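PDB 2HHC: nodulation fucosyltransferase NodZ from Bradyrhizobium sp., which is a nodulation protein of the glycosyltransferase kind, built on the two-domain GT-B fold. Local coordinates for residues A[8-13]-A[39-44]; A[209-214]-A[299-304]; A[83-88]-A[109-114]. All blocks are in the same frame, centred on the assembly; numbering follows the deposited sequence.

Interaction 1. Residues A[8-13]-A[39-44]; sequences ISRRRT and DWRGSC
Arg10 and Asp39 lie side by side and point the same way, near the C-terminal ends of the neighbouring parallel strands 6-10 and 35-39. In one of the two deposited Arg10 conformers, NE donates to Asp39 OD2 at 2.7 Å. The oxygen lies in the guanidinium plane, but the donor stands above the carboxylate plane, the two flat groups being turned 60° apart; NH2 adds a weak bond to the same oxygen. From the opposite face of the carboxylate comes Arg41, gripping side-on: NE reaches Asp39 OD1 at 2.9 Å and NH2 reaches OD2. Its NH1 bonds Asn76 OD1. The backbone N of Arg41 bonds OD1, closing an Asx turn. With CG anti to its backbone N (chi1 -179°), Asp39 carries its carboxylate out alongside Arg10.

Farther on, Arg12 lays CD against Arg41 O (3.2 Å), while its NH1 pairs with Asp129 and, through a water, meets Asp39 O and Arg41 O. Gly42, with positive phi, takes the third position of a type II turn from Trp40 to Ser43, after which Cys44 N bonds Arg12 O at 3.1 Å. A second water joins Ser9 OG to Trp40 NE1.

Chemically this is a cluster of arginines: Arg10 NH2 and Arg41 NH2 come within 4.1 Å. Asp39 lies between these two, and Asp129 takes bonds from both Arg10 and Arg12, so the two carboxylates probably offset much of the repulsion.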
loop_
_atom_site.group_PDB
_atom_site.type_symbol
_atom_site.label_atom_id
_atom_site.label_comp_id
_atom_site.label_asym_id
_atom_site.label_seq_id
_atom_site.Cartn_x
_atom_site.Cartn_y
_atom_site.Cartn_z
ATOM N N ILE A 8 2.798 6.599 -16.396
ATOM C CA ILE A 8 2.794 5.176 -16.102
ATOM C C ILE A 8 3.206 4.991 -14.667
ATOM O O ILE A 8 4.293 5.424 -14.237
ATOM C CB ILE A 8 3.731 4.415 -17.036
ATOM C CG1 ILE A 8 3.393 4.707 -18.529
ATOM C CG2 ILE A 8 3.649 2.955 -16.727
ATOM C CD1 ILE A 8 4.312 4.015 -19.500
ATOM N N SER A 9 2.386 4.331 -13.870
ATOM C CA SER A 9 2.668 3.978 -12.505
ATOM C C SER A 9 3.138 2.541 -12.430
ATOM O O SER A 9 2.327 1.609 -12.566
ATOM C CB SER A 9 1.426 4.186 -11.640
ATOM O OG SER A 9 1.761 3.944 -10.272
ATOM N N ARG A 10 4.447 2.351 -12.208
ATOM C CA ARG A 10 5.066 1.051 -12.113
ATOM C C ARG A 10 5.449 0.815 -10.653
ATOM O O ARG A 10 6.227 1.607 -10.080
ATOM C CB ARG A 10 6.336 1.020 -12.957
ATOM C CG ARG A 10 6.170 1.620 -14.337
ATOM C CD ARG A 10 7.262 1.048 -15.276
ATOM N NE ARG A 10 6.889 -0.304 -15.680
ATOM C CZ ARG A 10 7.624 -1.385 -15.451
ATOM N NH1 ARG A 10 8.813 -1.297 -14.865
ATOM N NH2 ARG A 10 7.160 -2.585 -15.774
ATOM N N ARG A 11 5.012 -0.289 -10.065
ATOM C CA ARG A 11 5.425 -0.640 -8.711
ATOM C C ARG A 11 5.128 -2.115 -8.536
ATOM O O ARG A 11 4.152 -2.614 -9.081
ATOM C CB ARG A 11 4.740 0.217 -7.653
ATOM C CG ARG A 11 5.510 0.386 -6.385
ATOM C CD ARG A 11 6.593 1.470 -6.497
ATOM N NE ARG A 11 7.414 1.490 -5.300
ATOM C CZ ARG A 11 8.717 1.284 -5.245
ATOM N NH1 ARG A 11 9.465 1.255 -6.329
ATOM N NH2 ARG A 11 9.309 1.233 -4.088
ATOM N N ARG A 12 6.007 -2.789 -7.827
ATOM C CA ARG A 12 6.062 -4.245 -7.747
ATOM C C ARG A 12 6.270 -4.773 -6.337
ATOM O O ARG A 12 6.626 -5.940 -6.127
ATOM C CB ARG A 12 7.194 -4.778 -8.659
ATOM C CG ARG A 12 6.990 -4.435 -10.100
ATOM C CD ARG A 12 8.144 -4.712 -10.999
ATOM N NE ARG A 12 9.299 -3.902 -10.638
ATOM C CZ ARG A 12 9.428 -2.591 -10.900
ATOM N NH1 ARG A 12 8.560 -1.897 -11.568
ATOM N NH2 ARG A 12 10.547 -2.023 -10.495
ATOM N N THR A 13 6.106 -3.888 -5.360
ATOM C CA THR A 13 6.400 -4.209 -3.988
ATOM C C THR A 13 5.107 -4.454 -3.210
ATOM O O THR A 13 4.092 -4.871 -3.787
ATOM C CB THR A 13 7.199 -3.059 -3.391
ATOM O OG1 THR A 13 6.484 -1.827 -3.579
ATOM C CG2 THR A 13 8.569 -2.930 -4.013
ATOM N N ASP A 39 0.738 -0.110 -14.149
ATOM C CA ASP A 39 1.633 -1.158 -14.705
ATOM C C ASP A 39 2.277 -1.942 -13.576
ATOM O O ASP A 39 3.329 -1.565 -13.011
ATOM C CB ASP A 39 2.682 -0.554 -15.605
ATOM C CG ASP A 39 3.585 -1.592 -16.200
ATOM O OD1 ASP A 39 3.387 -2.812 -16.006
ATOM O OD2 ASP A 39 4.561 -1.142 -16.879
ATOM N N TRP A 40 1.585 -2.989 -13.146
ATOM C CA TRP A 40 2.050 -3.858 -12.084
ATOM C C TRP A 40 2.627 -5.171 -12.624
ATOM O O TRP A 40 2.646 -6.197 -11.962
ATOM C CB TRP A 40 0.971 -4.130 -11.066
ATOM C CG TRP A 40 0.594 -2.933 -10.232
ATOM C CD1 TRP A 40 1.057 -1.647 -10.324
ATOM C CD2 TRP A 40 -0.431 -2.922 -9.202
ATOM N NE1 TRP A 40 0.449 -0.862 -9.375
ATOM C CE2 TRP A 40 -0.450 -1.639 -8.661
ATOM C CE3 TRP A 40 -1.224 -3.909 -8.639
ATOM C CZ2 TRP A 40 -1.328 -1.288 -7.631
ATOM C CZ3 TRP A 40 -2.049 -3.594 -7.621
ATOM C CH2 TRP A 40 -2.091 -2.278 -7.116
ATOM N N ARG A 41 3.169 -5.143 -13.848
ATOM C CA ARG A 41 3.987 -6.259 -14.353
ATOM C C ARG A 41 5.176 -6.467 -13.459
ATOM O O ARG A 41 5.816 -5.506 -13.049
ATOM C CB ARG A 41 4.469 -5.977 -15.785
ATOM C CG ARG A 41 3.336 -6.075 -16.816
ATOM C CD ARG A 41 3.751 -5.734 -18.249
ATOM N NE ARG A 41 4.146 -4.353 -18.310
ATOM C CZ ARG A 41 4.674 -3.781 -19.381
ATOM N NH1 ARG A 41 4.762 -4.491 -20.492
ATOM N NH2 ARG A 41 5.089 -2.511 -19.338
ATOM N N GLY A 42 5.442 -7.712 -13.145
ATOM C CA GLY A 42 6.602 -8.071 -12.283
ATOM C C GLY A 42 6.367 -7.935 -10.781
ATOM O O GLY A 42 7.318 -8.040 -9.976
ATOM N N SER A 43 5.095 -7.787 -10.392
ATOM C CA SER A 43 4.704 -7.812 -8.983
ATOM C C SER A 43 5.299 -9.005 -8.247
ATOM O O SER A 43 5.385 -10.127 -8.752
ATOM C CB SER A 43 3.181 -7.922 -8.887
ATOM O OG SER A 43 2.745 -8.169 -7.561
ATOM N N CYS A 44 5.682 -8.760 -6.993
ATOM C CA CYS A 44 6.133 -9.822 -6.091
ATOM C C CYS A 44 5.108 -10.926 -5.880
ATOM O O CYS A 44 5.444 -12.019 -5.432
ATOM C CB CYS A 44 6.592 -9.254 -4.722
ATOM S SG CYS A 44 5.350 -8.337 -3.848
HETATM O O HOH W 1 1.459 1.722 -8.581
HETATM O O HOH W 2 7.960 -5.082 -14.947
HETATM O O HOH W 3 5.891 -2.715 -12.752
HETATM O O HOH W 4 3.382 -5.902 -6.213
#

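Interaction 2. Residues A[209-214]-A[299-304]; sequences KALSYP and RIIEFD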
loop_
_atom_site.group_PDB
_atom_site.type_symbol
_atom_site.label_atom_id
_atom_site.label_comp_id
_atom_site.label_asym_id
_atom_site.label_seq_id
_atom_site.Cartn_x
_atom_site.Cartn_y
_atom_site.Cartn_z
ATOM N N LYS A 209 -5.022 -1.350 25.097
ATOM C CA LYS A 209 -6.103 -2.002 25.850
ATOM C C LYS A 209 -6.586 -1.196 27.043
ATOM O O LYS A 209 -7.710 -1.426 27.516
ATOM C CB LYS A 209 -5.671 -3.392 26.320
ATOM C CG LYS A 209 -5.788 -4.461 25.252
ATOM C CD LYS A 209 -5.440 -5.859 25.756
ATOM C CE LYS A 209 -6.630 -6.377 26.587
ATOM N NZ LYS A 209 -6.233 -7.523 27.379
ATOM N N ALA A 210 -5.738 -0.287 27.537
ATOM C CA ALA A 210 -6.074 0.598 28.662
ATOM C C ALA A 210 -6.969 1.794 28.263
ATOM O O ALA A 210 -7.505 2.486 29.145
ATOM C CB ALA A 210 -4.808 1.103 29.282
ATOM N N LEU A 211 -7.105 2.061 26.959
ATOM C CA LEU A 211 -8.022 3.067 26.422
ATOM C C LEU A 211 -9.453 2.567 26.578
ATOM O O LEU A 211 -9.679 1.378 26.833
ATOM C CB LEU A 211 -7.708 3.361 24.955
ATOM C CG LEU A 211 -6.278 3.855 24.709
ATOM C CD1 LEU A 211 -5.991 4.067 23.246
ATOM C CD2 LEU A 211 -5.990 5.110 25.506
ATOM N N SER A 212 -10.423 3.476 26.485
ATOM C CA SER A 212 -11.827 3.100 26.628
ATOM C C SER A 212 -12.426 2.891 25.255
ATOM O O SER A 212 -12.119 3.622 24.312
ATOM C CB SER A 212 -12.597 4.149 27.418
ATOM O OG SER A 212 -12.182 4.087 28.780
ATOM N N TYR A 213 -13.237 1.851 25.141
ATOM C CA TYR A 213 -13.907 1.507 23.903
ATOM C C TYR A 213 -15.386 1.265 24.161
ATOM O O TYR A 213 -15.765 0.832 25.253
ATOM C CB TYR A 213 -13.304 0.241 23.314
ATOM C CG TYR A 213 -11.845 0.393 22.962
ATOM C CD1 TYR A 213 -11.452 0.845 21.725
ATOM C CD2 TYR A 213 -10.862 0.090 23.890
ATOM C CE1 TYR A 213 -10.117 0.985 21.411
ATOM C CE2 TYR A 213 -9.533 0.239 23.610
ATOM C CZ TYR A 213 -9.156 0.672 22.369
ATOM O OH TYR A 213 -7.820 0.818 22.125
ATOM N N PRO A 214 -16.224 1.521 23.153
ATOM C CA PRO A 214 -17.684 1.361 23.340
ATOM C C PRO A 214 -18.203 -0.079 23.330
ATOM O O PRO A 214 -19.286 -0.345 23.836
ATOM C CB PRO A 214 -18.258 2.133 22.164
ATOM C CG PRO A 214 -17.259 2.041 21.145
ATOM C CD PRO A 214 -15.916 2.083 21.843
ATOM N N ARG A 299 -7.728 6.004 16.205
ATOM C CA ARG A 299 -6.522 6.173 17.034
ATOM C C ARG A 299 -5.400 5.258 16.539
ATOM O O ARG A 299 -5.623 4.088 16.230
ATOM C CB ARG A 299 -6.812 5.826 18.495
ATOM C CG ARG A 299 -7.801 6.730 19.203
ATOM C CD ARG A 299 -8.682 5.800 20.038
ATOM N NE ARG A 299 -8.830 6.225 21.380
ATOM C CZ ARG A 299 -9.508 5.588 22.336
ATOM N NH1 ARG A 299 -10.124 4.432 22.139
ATOM N NH2 ARG A 299 -9.570 6.143 23.511
ATOM N N ILE A 300 -4.191 5.794 16.545
ATOM C CA ILE A 300 -3.011 5.109 16.069
ATOM C C ILE A 300 -1.980 5.119 17.204
ATOM O O ILE A 300 -1.765 6.152 17.855
ATOM C CB ILE A 300 -2.446 5.829 14.841
ATOM C CG1 ILE A 300 -3.482 5.839 13.692
ATOM C CG2 ILE A 300 -1.171 5.140 14.380
ATOM C CD1 ILE A 300 -4.345 7.112 13.654
ATOM N N ILE A 301 -1.377 3.970 17.480
ATOM C CA ILE A 301 -0.308 3.882 18.490
ATOM C C ILE A 301 0.973 3.422 17.783
ATOM O O ILE A 301 0.967 2.473 16.971
ATOM C CB ILE A 301 -0.702 2.947 19.583
ATOM C CG1 ILE A 301 -1.765 3.609 20.457
ATOM C CG2 ILE A 301 0.520 2.530 20.410
ATOM C CD1 ILE A 301 -2.408 2.760 21.552
ATOM N N GLU A 302 2.080 4.072 18.118
ATOM C CA GLU A 302 3.348 3.684 17.550
ATOM C C GLU A 302 4.486 4.160 18.423
ATOM O O GLU A 302 4.295 5.047 19.250
ATOM C CB GLU A 302 3.481 4.248 16.156
ATOM C CG GLU A 302 3.630 5.738 16.126
ATOM C CD GLU A 302 3.145 6.368 14.830
ATOM O OE1 GLU A 302 2.246 5.831 14.188
ATOM O OE2 GLU A 302 3.677 7.422 14.460
ATOM N N PHE A 303 5.656 3.546 18.267
ATOM C CA PHE A 303 6.867 4.068 18.874
ATOM C C PHE A 303 7.342 5.234 18.021
ATOM O O PHE A 303 7.430 5.116 16.797
ATOM C CB PHE A 303 7.916 2.967 18.987
ATOM C CG PHE A 303 7.636 2.009 20.109
ATOM C CD1 PHE A 303 6.792 0.920 19.915
ATOM C CD2 PHE A 303 8.194 2.206 21.366
ATOM C CE1 PHE A 303 6.522 0.042 20.973
ATOM C CE2 PHE A 303 7.926 1.340 22.402
ATOM C CZ PHE A 303 7.082 0.264 22.213
ATOM N N ASP A 304 7.571 6.373 18.674
ATOM C CA ASP A 304 8.059 7.580 18.005
ATOM C C ASP A 304 9.119 8.179 18.890
ATOM O O ASP A 304 9.160 9.397 19.110
HETATM O O HOH W 5 -9.985 6.238 26.028
#
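Leu211 and the guanidinium of Arg299 reach toward each other, tip to tip. Starting at the leucine CB, the first neighbour is Arg299 NH2, 3.6 Å away. CG, set beside the backbone N (chi1 -58°), passes the same nitrogen at longer range. CD1 then rides over the centre of the guanidinium face, 3.9 Å from Arg299 CZ, and its far side touches Ile301 CD1 at 4.2 Å, an apolar contact.

With one face covered by leucine, the arginine spends its edge on polar partners. NH1 donates to Ser212 O at 3.1 Å in a fairly straight bond (160°), with the oxygen close to the guanidinium plane. NH2 makes a weak bond to a water that also takes the N-H of Ser212. The same NH1 lies over one face of the Tyr213 ring, 3.5 Å from CE1; the planes are 67° apart, and any cation-pi attraction is weak at best. Tyr213 OH itself bonds Ala208 O and Thr279 OG1.

The loop 209-214 thus leaves helix 192-209, heading for strand 217-223, and meets strand 299-303 near its start. That strand runs between 279-283 and the antiparallel 311-315, whose Met313 touches Leu211, Arg299 and Ile301 alike.

Interaction 3. Residues A[83-88]-A[109-114]; sequences PFFPRW and DELTEL. With PO4 (phosphate ion), chain B.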
loop_
_atom_site.group_PDB
_atom_site.type_symbol
_atom_site.label_atom_id
_atom_site.label_comp_id
_atom_site.label_asym_id
_atom_site.label_seq_id
_atom_site.Cartn_x
_atom_site.Cartn_y
_atom_site.Cartn_z
ATOM N N PRO A 83 8.883 11.761 -26.317
ATOM C CA PRO A 83 9.972 11.509 -25.387
ATOM C C PRO A 83 9.487 11.178 -24.003
ATOM O O PRO A 83 8.323 11.501 -23.638
ATOM C CB PRO A 83 10.766 12.811 -25.357
ATOM C CG PRO A 83 10.164 13.710 -26.327
ATOM C CD PRO A 83 8.865 13.141 -26.840
ATOM N N PHE A 84 10.397 10.619 -23.206
ATOM C CA PHE A 84 10.098 10.165 -21.858
ATOM C C PHE A 84 10.751 11.038 -20.783
ATOM O O PHE A 84 11.760 11.680 -20.984
ATOM C CB PHE A 84 10.564 8.701 -21.695
ATOM C CG PHE A 84 9.958 7.762 -22.724
ATOM C CD1 PHE A 84 8.683 7.232 -22.564
ATOM C CD2 PHE A 84 10.611 7.513 -23.902
ATOM C CE1 PHE A 84 8.129 6.463 -23.552
ATOM C CE2 PHE A 84 10.025 6.741 -24.887
ATOM C CZ PHE A 84 8.833 6.225 -24.723
ATOM N N PHE A 85 10.141 11.026 -19.610
ATOM C CA PHE A 85 10.715 11.568 -18.384
ATOM C C PHE A 85 10.449 10.509 -17.300
ATOM O O PHE A 85 9.352 9.964 -17.219
ATOM C CB PHE A 85 10.006 12.865 -17.980
ATOM C CG PHE A 85 10.612 13.534 -16.777
ATOM C CD1 PHE A 85 10.273 13.124 -15.492
ATOM C CD2 PHE A 85 11.548 14.508 -16.918
ATOM C CE1 PHE A 85 10.881 13.711 -14.381
ATOM C CE2 PHE A 85 12.124 15.106 -15.807
ATOM C CZ PHE A 85 11.776 14.711 -14.556
ATOM N N PRO A 86 11.397 10.233 -16.404
ATOM C CA PRO A 86 12.759 10.793 -16.358
ATOM C C PRO A 86 13.591 10.474 -17.611
ATOM O O PRO A 86 13.255 9.592 -18.401
ATOM C CB PRO A 86 13.340 10.108 -15.123
ATOM C CG PRO A 86 12.175 9.814 -14.262
ATOM C CD PRO A 86 11.134 9.363 -15.249
ATOM N N ARG A 87 14.656 11.229 -17.804
ATOM C CA ARG A 87 15.411 11.174 -19.070
ATOM C C ARG A 87 16.038 9.810 -19.325
ATOM O O ARG A 87 16.246 9.426 -20.472
ATOM C CB ARG A 87 16.464 12.285 -19.121
ATOM C CG ARG A 87 15.789 13.632 -19.123
ATOM C CD ARG A 87 16.683 14.852 -19.363
ATOM N NE ARG A 87 16.327 15.928 -18.418
ATOM C CZ ARG A 87 15.092 16.437 -18.237
ATOM N NH1 ARG A 87 14.036 16.009 -18.941
ATOM N NH2 ARG A 87 14.894 17.396 -17.334
ATOM N N TRP A 88 16.314 9.081 -18.251
ATOM C CA TRP A 88 16.858 7.705 -18.381
ATOM C C TRP A 88 16.060 6.828 -19.319
ATOM O O TRP A 88 16.621 6.029 -20.022
ATOM C CB TRP A 88 16.881 7.061 -17.003
ATOM C CG TRP A 88 17.531 5.707 -16.901
ATOM C CD1 TRP A 88 18.823 5.458 -16.591
ATOM C CD2 TRP A 88 16.872 4.434 -16.981
ATOM N NE1 TRP A 88 19.029 4.083 -16.491
ATOM C CE2 TRP A 88 17.872 3.440 -16.777
ATOM C CE3 TRP A 88 15.569 4.027 -17.262
ATOM C CZ2 TRP A 88 17.576 2.063 -16.755
ATOM C CZ3 TRP A 88 15.307 2.630 -17.314
ATOM C CH2 TRP A 88 16.301 1.692 -17.043
ATOM N N ASP A 109 13.704 11.441 -6.983
ATOM C CA ASP A 109 13.987 12.849 -6.742
ATOM C C ASP A 109 13.625 13.716 -7.941
ATOM O O ASP A 109 13.101 14.817 -7.773
ATOM C CB ASP A 109 15.433 13.038 -6.411
ATOM C CG ASP A 109 15.818 12.412 -5.081
ATOM O OD1 ASP A 109 14.916 12.052 -4.296
ATOM O OD2 ASP A 109 17.038 12.310 -4.839
ATOM N N GLU A 110 13.904 13.216 -9.139
ATOM C CA GLU A 110 13.571 13.924 -10.371
ATOM C C GLU A 110 12.063 14.073 -10.501
ATOM O O GLU A 110 11.567 15.139 -10.876
ATOM C CB GLU A 110 14.159 13.169 -11.568
ATOM C CG GLU A 110 15.646 13.304 -11.615
ATOM C CD GLU A 110 16.376 12.368 -12.521
ATOM O OE1 GLU A 110 15.764 11.681 -13.302
ATOM O OE2 GLU A 110 17.633 12.387 -12.487
ATOM N N LEU A 111 11.328 13.031 -10.174
ATOM C CA LEU A 111 9.861 13.087 -10.248
ATOM C C LEU A 111 9.290 14.046 -9.194
ATOM O O LEU A 111 8.352 14.782 -9.453
ATOM C CB LEU A 111 9.285 11.693 -10.056
ATOM C CG LEU A 111 9.485 10.724 -11.238
ATOM C CD1 LEU A 111 9.235 9.316 -10.761
ATOM C CD2 LEU A 111 8.540 11.091 -12.410
ATOM N N THR A 112 9.900 14.041 -8.012
ATOM C CA THR A 112 9.466 14.898 -6.915
ATOM C C THR A 112 9.582 16.358 -7.340
ATOM O O THR A 112 8.621 17.130 -7.198
ATOM C CB THR A 112 10.295 14.598 -5.655
ATOM O OG1 THR A 112 10.032 13.254 -5.259
ATOM C CG2 THR A 112 9.883 15.492 -4.509
ATOM N N GLU A 113 10.721 16.708 -7.918
ATOM C CA GLU A 113 10.954 18.072 -8.437
ATOM C C GLU A 113 9.931 18.365 -9.539
ATOM O O GLU A 113 9.322 19.431 -9.575
ATOM C CB GLU A 113 12.391 18.195 -8.919
ATOM C CG GLU A 113 12.731 19.511 -9.615
ATOM C CD GLU A 113 14.185 19.581 -10.080
ATOM O OE1 GLU A 113 14.693 18.573 -10.652
ATOM O OE2 GLU A 113 14.810 20.662 -9.945
ATOM N N LEU A 114 9.693 17.431 -10.439
ATOM C CA LEU A 114 8.741 17.677 -11.511
ATOM C C LEU A 114 7.356 17.947 -10.958
ATOM O O LEU A 114 6.667 18.860 -11.415
ATOM C CB LEU A 114 8.696 16.502 -12.486
ATOM C CG LEU A 114 7.684 16.711 -13.598
ATOM C CD1 LEU A 114 8.101 17.913 -14.466
ATOM C CD2 LEU A 114 7.567 15.416 -14.397
HETATM P P PO4 B . 18.504 10.477 -15.349
HETATM O O1 PO4 B . 19.233 10.460 -14.000
HETATM O O2 PO4 B . 16.972 10.113 -15.269
HETATM O O3 PO4 B . 18.706 11.856 -15.929
HETATM O O4 PO4 B . 19.253 9.515 -16.253
HETATM O O HOH W 6 15.239 13.290 -15.713
#
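The ring of Phe85 is met by three residues of helix 101-116. Leu114 puts CD2 over one face, 4.1 Å from the ring centroid, a CH-pi contact in which the two side chains come tip to tip. At the edge, Leu111 CD2 lies 4.0 Å from Phe85 CE1, and Glu110 O sits near the ring plane, 3.7 Å from CZ. That carbonyl is also taken up in the helix, accepting from Leu114 N. Over the other face of the ring, offset toward its rim, lies Pro86 CB, which also touches Glu110 OE1; the proline crosses Leu111 at about a right angle, CG to CG 4.1 Å.

With CG anti to the backbone N (chi1 -176°), Phe85 starts its ring on the helix side. The peptide bond before Pro86 is cis, and beyond it the chain turns into a short 3-10 segment whose first two backbone N-H groups meet a water and a phosphate ion that both lie against Glu110. Arg87 N reaches Glu110 OE1 through the water, and Trp88 N bonds O2 of the phosphate at 3.2 Å. Glu110 OE1 comes within 2.8 Å of that O2, so one of the two oxygens probably carries a proton. The ion is probably from the crystallisation liquor. Farther out, Trp88 rests on Gln103 and Glu107 of the helix and makes a cation-pi contact with Arg99.

Strand 84-85, at one border of its sheet, bonds through Phe85 to Thr125 and Val127. With helix 101-116 and strand 125-128 it forms a beta-alpha-beta unit, Phe85 and Leu111 both packing on Ile126.

Interactions 1 and 3 both reach the same six-stranded sheet: strands 35-39, 6-10, 125-128 and 84-85 stand next to one another in that order, so strand 125-128 lies between the two contacts. Their centres are about 18 Å apart, their nearest atoms about 6 Å. Interaction 2 belongs to the second sheet, on the opposite side of the chain's centre, about 34 Å from interaction 1 and 41 Å from interaction 3, centre to centre. Along the chain the order is 1, 3, 2, each closing before the next opens. This fits a GT-B protein, in which two Rossmann-like domains follow one another, with interactions 1 and 3 in the first and interaction 2 in the second.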